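Local atomic coordinates of protease lasA (Pseudomonas aeruginosa, PDB entry 3IT5), a protein that cleaves peptide bonds after Gly-Gly as a secreted zinc metalloendopeptidase, degrading the pentaglycine cross-links of staphylococcal cell walls and taking part in breakdown of host elastin. Residues L9-G14 against F35-D40. Numbering follows the deposited sequence.
Sequences LPWRQG and FDASYD. With ZN (zinc ion), chain E.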
loop_
_atom_site.group_PDB
_atom_site.type_symbol
_atom_site.label_atom_id
_atom_site.label_comp_id
_atom_site.label_asym_id
_atom_site.label_seq_id
_atom_site.Cartn_x
_atom_site.Cartn_y
_atom_site.Cartn_z
ATOM N N LEU A 9 2.874 6.516 -3.371
ATOM C CA LEU A 9 2.022 5.898 -2.350
ATOM C C LEU A 9 0.633 5.567 -2.923
ATOM O O LEU A 9 0.132 6.300 -3.783
ATOM C CB LEU A 9 1.902 6.822 -1.130
ATOM C CG LEU A 9 3.207 7.158 -0.399
ATOM C CD1 LEU A 9 3.071 8.459 0.408
ATOM C CD2 LEU A 9 3.670 5.996 0.492
ATOM N N PRO A 10 0.008 4.465 -2.447
ATOM C CA PRO A 10 -1.251 3.966 -3.026
ATOM C C PRO A 10 -2.525 4.719 -2.607
ATOM O O PRO A 10 -3.561 4.095 -2.339
ATOM C CB PRO A 10 -1.289 2.505 -2.556
ATOM C CG PRO A 10 -0.575 2.525 -1.255
ATOM C CD PRO A 10 0.510 3.569 -1.385
ATOM N N TRP A 11 -2.439 6.047 -2.537
ATOM C CA TRP A 11 -3.624 6.899 -2.444
ATOM C C TRP A 11 -3.460 8.134 -3.322
ATOM O O TRP A 11 -2.368 8.397 -3.826
ATOM C CB TRP A 11 -3.956 7.279 -0.998
ATOM C CG TRP A 11 -2.840 7.901 -0.205
ATOM C CD1 TRP A 11 -2.512 9.228 -0.143
ATOM C CD2 TRP A 11 -1.933 7.222 0.676
ATOM N NE1 TRP A 11 -1.448 9.415 0.714
ATOM C CE2 TRP A 11 -1.075 8.199 1.228
ATOM C CE3 TRP A 11 -1.760 5.880 1.048
ATOM C CZ2 TRP A 11 -0.061 7.880 2.136
ATOM C CZ3 TRP A 11 -0.744 5.562 1.947
ATOM C CH2 TRP A 11 0.089 6.559 2.481
ATOM N N ARG A 12 -4.551 8.872 -3.515
ATOM C CA ARG A 12 -4.557 10.031 -4.404
ATOM C C ARG A 12 -3.451 11.035 -4.092
ATOM O O ARG A 12 -3.193 11.359 -2.934
ATOM C CB ARG A 12 -5.902 10.747 -4.349
ATOM C CG ARG A 12 -7.048 10.042 -5.052
ATOM C CD ARG A 12 -8.357 10.637 -4.570
ATOM N NE ARG A 12 -9.463 10.384 -5.490
ATOM C CZ ARG A 12 -10.667 10.944 -5.392
ATOM N NH1 ARG A 12 -10.932 11.803 -4.411
ATOM N NH2 ARG A 12 -11.607 10.647 -6.282
ATOM N N GLN A 13 -2.808 11.520 -5.150
ATOM C CA GLN A 13 -1.812 12.576 -5.044
ATOM C C GLN A 13 -2.431 13.822 -4.404
ATOM O O GLN A 13 -3.570 14.185 -4.713
ATOM C CB GLN A 13 -1.285 12.904 -6.436
ATOM C CG GLN A 13 0.139 13.393 -6.457
ATOM C CD GLN A 13 0.588 13.782 -7.843
ATOM O OE1 GLN A 13 1.097 12.952 -8.598
ATOM N NE2 GLN A 13 0.382 15.045 -8.199
ATOM N N GLY A 14 -1.686 14.466 -3.509
ATOM C CA GLY A 14 -2.161 15.680 -2.835
ATOM C C GLY A 14 -2.872 15.418 -1.517
ATOM O O GLY A 14 -3.265 16.357 -0.812
ATOM N N PHE A 35 2.532 -2.884 4.102
ATOM C CA PHE A 35 2.130 -1.939 5.136
ATOM C C PHE A 35 0.685 -1.512 4.919
ATOM O O PHE A 35 0.191 -1.502 3.786
ATOM C CB PHE A 35 3.090 -0.741 5.247
ATOM C CG PHE A 35 2.977 0.264 4.130
ATOM C CD1 PHE A 35 2.082 1.331 4.221
ATOM C CD2 PHE A 35 3.798 0.173 3.011
ATOM C CE1 PHE A 35 1.988 2.278 3.198
ATOM C CE2 PHE A 35 3.720 1.115 1.989
ATOM C CZ PHE A 35 2.813 2.170 2.077
ATOM N N ASP A 36 0.006 -1.194 6.012
ATOM C CA ASP A 36 -1.379 -0.760 5.944
ATOM C C ASP A 36 -1.444 0.755 5.980
ATOM O O ASP A 36 -0.515 1.409 6.451
ATOM C CB ASP A 36 -2.200 -1.359 7.087
ATOM C CG ASP A 36 -2.108 -2.871 7.146
ATOM O OD1 ASP A 36 -2.061 -3.520 6.077
ATOM O OD2 ASP A 36 -2.087 -3.419 8.266
ATOM N N ALA A 37 -2.539 1.302 5.463
ATOM C CA ALA A 37 -2.759 2.737 5.458
ATOM C C ALA A 37 -4.246 3.037 5.458
ATOM O O ALA A 37 -5.033 2.369 4.784
ATOM C CB ALA A 37 -2.075 3.391 4.262
ATOM N N SER A 38 -4.620 4.042 6.239
ATOM C CA SER A 38 -5.995 4.498 6.311
ATOM C C SER A 38 -5.967 5.985 6.613
ATOM O O SER A 38 -5.117 6.450 7.385
ATOM C CB SER A 38 -6.742 3.748 7.414
ATOM O OG SER A 38 -8.101 4.132 7.468
ATOM N N TYR A 39 -6.883 6.734 6.004
ATOM C CA TYR A 39 -6.982 8.166 6.278
ATOM C C TYR A 39 -7.069 8.435 7.780
ATOM O O TYR A 39 -6.266 9.200 8.315
ATOM C CB TYR A 39 -8.170 8.815 5.542
ATOM C CG TYR A 39 -8.565 10.159 6.130
ATOM C CD1 TYR A 39 -7.733 11.267 5.998
ATOM C CD2 TYR A 39 -9.756 10.311 6.838
ATOM C CE1 TYR A 39 -8.077 12.500 6.554
ATOM C CE2 TYR A 39 -10.114 11.540 7.400
ATOM C CZ TYR A 39 -9.270 12.630 7.248
ATOM O OH TYR A 39 -9.608 13.849 7.796
ATOM N N ASP A 40 -8.026 7.787 8.450
ATOM C CA ASP A 40 -8.313 8.063 9.865
ATOM C C ASP A 40 -8.316 6.851 10.812
ATOM O O ASP A 40 -8.444 7.032 12.021
ATOM C CB ASP A 40 -9.634 8.844 10.006
ATOM C CG ASP A 40 -10.779 8.236 9.198
ATOM O OD1 ASP A 40 -10.584 7.176 8.560
ATOM O OD2 ASP A 40 -11.878 8.833 9.190
HETATM ZN ZN ZN E . -1.835 -5.526 6.447
HETATM O O HOH W 1 -3.815 -5.926 7.009
#
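Trp11 packs the benzene ring of its indole against the methyl of Ala37 in a small apolar contact that joins the loop before strand 16-19 to the face of strand 34-38 that carries Phe35 and Ala37, in the antiparallel beta-sheet core of this M23 metallopeptidase. CB of Ala37 points toward the loop and approaches one corner of the indole, 3.4 Å from Trp11 CZ3 and 4.1 Å from CE3. The indole is brought there with CG between the backbone N and the carbonyl carbon (chi1 54°). Trp11 and Phe35 meet at their edges with their planes nearly perpendicular, CZ3 of Trp11 lying 4.5 Å from CE1 of Phe35. Leu9 CB rests over one indole face, offset toward the rim, while its CD2 reaches the far tip of the Phe35 ring, 4.2 Å from CZ. Pro10 CD comes to that same CZ at 4.4 Å, and Leu121 and Phe123 of the adjoining strand also touch this proline. The contact is buried and wholly apolar; the polar edge of the indole is turned elsewhere, NE1 making a weak hydrogen bond to Tyr15 O. Asp36, between Phe35 and Ala37, makes no contact with 9-14; its OD1 binds the zinc ion together with His23 and His122, and the metal also holds a water at 2.1 Å.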